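Local structure of structural protein (unclassified Rudivirus, 6WQ0) at a contact of chain A with DNA and the interface of chains A and B. The protein self-assembles into the helical, rod-shaped nucleocapsid of the virus, wrapping around the double-stranded DNA and holding it in the A-form. Numbering follows the deposited sequence. Chains: chain A/B, Structural protein.

Contact 1: a contact of chain A with DNA. Residues chain A 70-71, 74, 78. With nucleotides of chain D; nucleotides of chain C.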
# COMPACT_ATOMS: atom_id res chain seq x y z
N GLY A 70 66.98 -22.22 54.86
CA GLY A 70 65.84 -21.48 55.33
C GLY A 70 65.92 -19.99 55.06
O GLY A 70 66.63 -19.53 54.17
N PRO A 71 65.18 -19.21 55.85
CA PRO A 71 65.23 -17.75 55.69
C PRO A 71 66.61 -17.16 55.90
O PRO A 71 66.89 -16.08 55.37
CB PRO A 71 64.25 -17.24 56.74
CG PRO A 71 63.33 -18.37 56.97
CD PRO A 71 64.15 -19.60 56.83
N ALA A 74 68.14 -16.08 52.71
CA ALA A 74 67.71 -14.82 52.11
C ALA A 74 68.66 -13.68 52.44
O ALA A 74 68.99 -12.89 51.55
CB ALA A 74 66.29 -14.48 52.58
N GLY A 78 69.99 -11.48 49.60
CA GLY A 78 69.79 -10.05 49.55
C GLY A 78 71.11 -9.31 49.41
O GLY A 78 71.27 -8.51 48.48
P DA D 143 62.40 -5.64 57.43
OP1 DA D 143 62.95 -4.66 58.37
OP2 DA D 143 61.11 -5.40 56.77
O5' DA D 143 63.48 -5.88 56.27
C5' DA D 143 64.80 -5.43 56.43
C4' DA D 143 65.74 -6.24 55.56
O4' DA D 143 65.28 -7.60 55.50
C3' DA D 143 65.81 -5.82 54.11
O3' DA D 143 66.68 -4.74 53.94
C2' DA D 143 66.38 -7.08 53.49
C1' DA D 143 65.64 -8.16 54.26
N9 DA D 143 64.43 -8.61 53.58
C8 DA D 143 63.16 -8.15 53.74
N7 DA D 143 62.28 -8.75 52.98
C5 DA D 143 63.03 -9.67 52.28
C6 DA D 143 62.70 -10.62 51.31
N6 DA D 143 61.46 -10.82 50.86
N1 DA D 143 63.70 -11.38 50.80
C2 DA D 143 64.94 -11.18 51.25
N3 DA D 143 65.37 -10.32 52.15
C4 DA D 143 64.36 -9.59 52.64
P DT D 144 66.47 -3.72 52.72
OP1 DT D 144 67.46 -2.65 52.89
OP2 DT D 144 65.03 -3.40 52.64
O5' DT D 144 66.82 -4.58 51.42
C5' DT D 144 68.16 -4.96 51.16
C4' DT D 144 68.23 -5.98 50.04
O4' DT D 144 67.38 -7.11 50.33
C3' DT D 144 67.69 -5.53 48.71
O3' DT D 144 68.56 -4.64 48.07
C2' DT D 144 67.63 -6.87 47.99
C1' DT D 144 67.06 -7.75 49.10
N1 DT D 144 65.59 -7.92 48.98
C2 DT D 144 65.10 -8.83 48.09
O2 DT D 144 65.80 -9.53 47.39
N3 DT D 144 63.74 -8.90 48.03
C4 DT D 144 62.84 -8.16 48.75
O4 DT D 144 61.64 -8.29 48.63
C5 DT D 144 63.42 -7.22 49.67
C7 DT D 144 62.53 -6.35 50.51
C6 DT D 144 64.75 -7.13 49.73
P DT C 159 63.65 -18.23 43.03
OP1 DT C 159 64.46 -19.23 42.31
OP2 DT C 159 62.59 -18.67 43.94
O5' DT C 159 64.62 -17.26 43.83
C5' DT C 159 65.97 -17.62 44.06
C4' DT C 159 66.45 -17.06 45.38
O4' DT C 159 65.69 -15.89 45.71
C3' DT C 159 66.28 -18.00 46.57
O3' DT C 159 67.55 -18.51 46.96
C2' DT C 159 65.65 -17.13 47.68
C1' DT C 159 65.69 -15.73 47.10
N1 DT C 159 64.52 -14.90 47.49
C2 DT C 159 64.67 -13.90 48.41
O2 DT C 159 65.74 -13.63 48.94
N3 DT C 159 63.54 -13.20 48.70
C4 DT C 159 62.29 -13.39 48.16
O4 DT C 159 61.33 -12.71 48.49
C5 DT C 159 62.19 -14.47 47.20
C7 DT C 159 60.88 -14.78 46.55
C6 DT C 159 63.30 -15.15 46.92
P DA C 160 67.66 -19.90 47.75
OP1 DA C 160 68.86 -19.83 48.59
OP2 DA C 160 67.55 -20.96 46.75
O5' DA C 160 66.36 -19.89 48.69
C5' DA C 160 66.01 -21.03 49.45
C4' DA C 160 65.43 -20.61 50.79
O4' DA C 160 65.18 -19.20 50.79
C3' DA C 160 64.09 -21.21 51.12
O3' DA C 160 64.25 -22.49 51.69
C2' DA C 160 63.51 -20.22 52.12
C1' DA C 160 64.22 -18.91 51.79
N9 DA C 160 63.33 -17.86 51.30
C8 DA C 160 62.91 -17.67 50.03
N7 DA C 160 62.11 -16.64 49.89
C5 DA C 160 62.00 -16.13 51.16
C6 DA C 160 61.30 -15.04 51.69
N6 DA C 160 60.54 -14.23 50.95
N1 DA C 160 61.41 -14.80 53.00
C2 DA C 160 62.17 -15.61 53.74
N3 DA C 160 62.88 -16.67 53.36
C4 DA C 160 62.75 -16.87 52.04
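A:Ala74 and A:Gly78, one helical turn apart, meet the DNA through carbon contacts, A:Ala74 at the minor-groove edge of an A-T pair and A:Gly78 against the sugar of the next nucleotide, DT144 of chain D. The A:Ala74 methyl CB stands 3.8 Å from C2 of DA143 of chain D and equally near O2 of DT159 of chain C, so a single methyl touches both partners of the pair. A:Gly78 has no side chain, and its CA comes to 3.6 Å from the sugar carbon C1' of DT144. At the helix start the pyrrolidine ring of A:Pro71 turns its CB toward the adenine of DA160 of chain C, 4.0 Å from C2. Its CA approaches N3 of the same base at 3.5 Å, and the carbonyl O of A:Gly70 rests 3.4 Å from the sugar C1' of DA160.

Polar bonding stays within the duplex: N6 of DA143 donates to O4 of DT159 over 3.0 Å (165° at H), and N3 of DT159 to N1 of DA143 over 2.8 Å (169° at H). None of the nitrogens or oxygens of A:Gly70, A:Pro71, A:Ala74 and A:Gly78 comes close enough to hydrogen bond to these four nucleotides, so this patch reads no base by hydrogen bonding. Its small apolar groups suit the sequence-independent desolvation by which the coat protein maintains A-form DNA.

A:Gly70 belongs to the loop leading into helix 71-89, A:Pro71 opens that helix, and A:Ala74 and A:Gly78 continue along its DNA-facing side, carrying the contact from chain C to chain D.

Contact 2: the interface of chains A and B. Residues chain A 90, 94-95, 98-99; chain B 64, 67-69, 73.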
# COMPACT_ATOMS: atom_id res chain seq x y z
N ILE A 90 77.26 1.85 39.06
CA ILE A 90 78.40 2.75 38.99
C ILE A 90 79.64 2.12 38.37
O ILE A 90 80.54 2.86 37.95
CB ILE A 90 78.73 3.31 40.39
CG1 ILE A 90 79.10 2.19 41.36
CG2 ILE A 90 77.56 4.12 40.93
CD1 ILE A 90 79.38 2.68 42.74
N PRO A 94 87.13 2.32 42.63
CA PRO A 94 87.10 2.67 44.06
C PRO A 94 85.71 2.91 44.63
O PRO A 94 85.48 2.64 45.81
CB PRO A 94 87.96 3.94 44.12
CG PRO A 94 88.91 3.77 43.00
CD PRO A 94 88.17 3.07 41.91
N ALA A 95 84.78 3.43 43.83
CA ALA A 95 83.42 3.63 44.33
C ALA A 95 82.76 2.30 44.68
O ALA A 95 82.07 2.19 45.70
CB ALA A 95 82.59 4.39 43.30
N ASN A 98 84.17 1.15 48.01
CA ASN A 98 83.51 1.87 49.11
C ASN A 98 82.13 1.30 49.38
O ASN A 98 81.76 1.06 50.54
CB ASN A 98 83.42 3.35 48.78
CG ASN A 98 84.76 4.03 48.73
OD1 ASN A 98 85.77 3.46 49.14
ND2 ASN A 98 84.79 5.25 48.23
N MET A 99 81.34 1.07 48.33
CA MET A 99 79.99 0.56 48.54
C MET A 99 80.00 -0.87 49.07
O MET A 99 79.13 -1.22 49.87
CB MET A 99 79.17 0.65 47.26
CG MET A 99 78.63 2.04 47.01
SD MET A 99 77.18 2.02 45.95
CE MET A 99 75.97 1.40 47.11
N THR B 64 83.42 7.32 39.29
CA THR B 64 83.80 6.03 39.86
C THR B 64 85.29 5.98 40.19
O THR B 64 85.68 5.33 41.17
CB THR B 64 83.42 4.90 38.91
OG1 THR B 64 82.00 4.88 38.73
CG2 THR B 64 83.84 3.56 39.46
N GLY B 67 85.80 7.67 43.79
CA GLY B 67 85.18 7.10 44.97
C GLY B 67 83.90 7.75 45.42
O GLY B 67 83.51 7.56 46.57
N VAL B 68 83.23 8.50 44.55
CA VAL B 68 82.00 9.20 44.91
C VAL B 68 80.83 8.24 44.78
O VAL B 68 80.68 7.57 43.75
CB VAL B 68 81.80 10.44 44.03
CG1 VAL B 68 80.63 11.26 44.52
CG2 VAL B 68 83.06 11.29 44.01
N THR B 69 80.01 8.16 45.82
CA THR B 69 78.89 7.23 45.86
C THR B 69 77.65 7.95 46.39
O THR B 69 77.75 8.89 47.18
CB THR B 69 79.19 6.01 46.75
OG1 THR B 69 79.78 6.44 47.98
CG2 THR B 69 80.15 5.08 46.06
N ARG B 73 77.04 11.86 44.23
CA ARG B 73 77.28 11.79 42.80
C ARG B 73 76.44 12.81 42.06
O ARG B 73 76.95 13.49 41.16
CB ARG B 73 77.00 10.38 42.28
CG ARG B 73 78.05 9.37 42.67
CD ARG B 73 77.77 8.01 42.08
NE ARG B 73 78.11 7.92 40.67
CZ ARG B 73 79.14 7.24 40.18
NH1 ARG B 73 79.94 6.57 40.99
NH2 ARG B 73 79.37 7.23 38.88
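A:Ile90 and B:Thr64 join two copies of the rudivirus coat protein, whose helical subunits self-assemble into the capsid. The B:Thr64 hydroxyl OG1 lies beside its own backbone N (chi1 -62°) and donates to the A:Ile90 carbonyl O over 2.6 Å, tilted 29° from the carbonyl plane.

B:Arg73 crosses A:Ile90 obliquely: the branch methyl CG2 of the isoleucine sits over one guanidinium face, 3.4 Å above its plane and offset toward the rim, with NH1 beneath it. That group is anchored within chain B, where NH1 donates to the B:Val68 carbonyl O over 3.0 Å, nearly in line with the C=O bond. A weak bond from NH1 to B:Thr64 OG1, at the guanidinium edge and in its plane, ties the arginine to the hydroxyl that grips A:Ile90.

B:Thr69 and A:Met99 run past each other in opposite directions, with the threonine methyl CG2 3.5 Å from CG of the methionine. This methyl also meets the A:Ala95 methyl CB at 3.7 Å. A:Ala95 CA also packs against CA of B:Gly67, 3.9 Å away. The A:Asn98 amide ND2 reaches the B:Gly67 carbonyl O over 3.1 Å in a weak, bent bond (133° at H). Nearer the start of helix 94-111, A:Ala95 N gives another weak bond to B:Thr64 O.

Contact 3: a contact of chain A with DNA. Residues chain A 78, 82, 106-107. With nucleotides of chain D.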
# COMPACT_ATOMS: atom_id res chain seq x y z
N GLY A 78 69.99 -11.48 49.60
CA GLY A 78 69.79 -10.05 49.55
C GLY A 78 71.11 -9.31 49.41
O GLY A 78 71.27 -8.51 48.48
N LYS A 82 72.14 -6.89 46.37
CA LYS A 82 72.56 -5.53 46.68
C LYS A 82 73.90 -5.22 46.01
O LYS A 82 74.01 -4.24 45.27
CB LYS A 82 72.65 -5.35 48.19
CG LYS A 82 72.70 -3.92 48.66
CD LYS A 82 71.36 -3.25 48.55
CE LYS A 82 71.38 -1.88 49.19
NZ LYS A 82 71.56 -2.00 50.65
N TYR A 106 76.82 -2.64 56.93
CA TYR A 106 75.37 -2.65 57.08
C TYR A 106 74.86 -4.01 57.52
O TYR A 106 74.16 -4.14 58.53
CB TYR A 106 74.73 -2.23 55.76
CG TYR A 106 73.22 -2.24 55.70
CD1 TYR A 106 72.45 -1.94 56.81
CD2 TYR A 106 72.56 -2.52 54.51
CE1 TYR A 106 71.08 -1.94 56.75
CE2 TYR A 106 71.19 -2.52 54.44
CZ TYR A 106 70.46 -2.23 55.56
OH TYR A 106 69.09 -2.23 55.48
N TYR A 107 75.20 -5.06 56.76
CA TYR A 107 74.62 -6.37 57.02
C TYR A 107 75.15 -6.98 58.32
O TYR A 107 74.36 -7.50 59.11
CB TYR A 107 74.88 -7.31 55.84
CG TYR A 107 73.71 -7.37 54.89
CD1 TYR A 107 72.88 -8.47 54.85
CD2 TYR A 107 73.43 -6.30 54.05
CE1 TYR A 107 71.81 -8.51 54.00
CE2 TYR A 107 72.36 -6.34 53.19
CZ TYR A 107 71.56 -7.45 53.17
OH TYR A 107 70.48 -7.49 52.32
P DA D 143 62.40 -5.64 57.43
OP1 DA D 143 62.95 -4.66 58.37
OP2 DA D 143 61.11 -5.40 56.77
O5' DA D 143 63.48 -5.88 56.27
C5' DA D 143 64.80 -5.43 56.43
C4' DA D 143 65.74 -6.24 55.56
O4' DA D 143 65.28 -7.60 55.50
C3' DA D 143 65.81 -5.82 54.11
O3' DA D 143 66.68 -4.74 53.94
C2' DA D 143 66.38 -7.08 53.49
C1' DA D 143 65.64 -8.16 54.26
N9 DA D 143 64.43 -8.61 53.58
C8 DA D 143 63.16 -8.15 53.74
N7 DA D 143 62.28 -8.75 52.98
C5 DA D 143 63.03 -9.67 52.28
C6 DA D 143 62.70 -10.62 51.31
N6 DA D 143 61.46 -10.82 50.86
N1 DA D 143 63.70 -11.38 50.80
C2 DA D 143 64.94 -11.18 51.25
N3 DA D 143 65.37 -10.32 52.15
C4 DA D 143 64.36 -9.59 52.64
P DT D 144 66.47 -3.72 52.72
OP1 DT D 144 67.46 -2.65 52.89
OP2 DT D 144 65.03 -3.40 52.64
O5' DT D 144 66.82 -4.58 51.42
C5' DT D 144 68.16 -4.96 51.16
C4' DT D 144 68.23 -5.98 50.04
O4' DT D 144 67.38 -7.11 50.33
C3' DT D 144 67.69 -5.53 48.71
O3' DT D 144 68.56 -4.64 48.07
C2' DT D 144 67.63 -6.87 47.99
C1' DT D 144 67.06 -7.75 49.10
N1 DT D 144 65.59 -7.92 48.98
C2 DT D 144 65.10 -8.83 48.09
O2 DT D 144 65.80 -9.53 47.39
N3 DT D 144 63.74 -8.90 48.03
C4 DT D 144 62.84 -8.16 48.75
O4 DT D 144 61.64 -8.29 48.63
C5 DT D 144 63.42 -7.22 49.67
C7 DT D 144 62.53 -6.35 50.51
C6 DT D 144 64.75 -7.13 49.73
P DA D 145 67.97 -3.56 47.05
OP1 DA D 145 68.95 -2.49 46.86
OP2 DA D 145 66.62 -3.22 47.52
O5' DA D 145 67.80 -4.36 45.69
C5' DA D 145 68.93 -4.79 44.98
C4' DA D 145 68.54 -5.79 43.91
O4' DA D 145 67.75 -6.83 44.51
C3' DA D 145 67.64 -5.25 42.82
O3' DA D 145 68.39 -4.58 41.84
C2' DA D 145 67.03 -6.52 42.27
C1' DA D 145 66.84 -7.34 43.55
N9 DA D 145 65.48 -7.28 44.08
C8 DA D 145 65.06 -6.67 45.23
N7 DA D 145 63.78 -6.79 45.45
C5 DA D 145 63.33 -7.53 44.37
C6 DA D 145 62.06 -7.99 44.01
N6 DA D 145 60.96 -7.78 44.74
N1 DA D 145 61.96 -8.71 42.87
C2 DA D 145 63.06 -8.92 42.15
N3 DA D 145 64.29 -8.53 42.39
C4 DA D 145 64.36 -7.84 43.53
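A:Gly78 holds a helical backbone (phi/psi -55°/-50°), as does A:Lys82 one turn further on, and this stretch lies beside the sugar-phosphate strand of chain D. A:Tyr106 approaches from the neighbouring helix with its ring CG anti to the backbone N (chi1 178°). The extended side chain points its phenol tip at the DNA, where OH donates to the phosphate oxygen OP1 of DT144 over 3.1 Å.

A:Tyr107 also comes tip first, but its OH meets sugar carbons: C4' of DT144 is 3.5 Å away and C5' of DT144 lies at 3.6 Å. Thus the successive tyrosines address one nucleotide at different groups, phosphate and deoxyribose.

A:Lys82 passes the next phosphate alongside, its methylene CE 3.4 Å from OP1 of DA145. Its NZ stands 4.6 Å from OP1 of DA145, too far for a hydrogen bond, although its positive charge may still contribute to the electrostatic field around the backbone.

The contacts described here are to phosphate and sugar, consistent with binding independent of sequence. A:Gly78 and A:Lys82 belong to helix 71-89, while A:Tyr106 and A:Tyr107 project from helix 94-111, so two helices of one subunit flank this stretch of strand.

Contact 1 and contact 3 lie about 12 Å apart between the centres of their C-alpha atoms and share A:Gly78. Helix 71-89 runs from the minor-groove contact to the backbone contact. Contact 2 is about 17 Å from contact 3 and 27 Å from contact 1, measured likewise. Helix 94-111 supplies both the tyrosines of contact 3 and much of chain A's surface in contact 2, while in chain B helix 71-89 contributes the arginine there. Because every copy repeats these sites, the same two helices take part in both DNA contact and subunit joining, which may couple the two along the nucleocapsid.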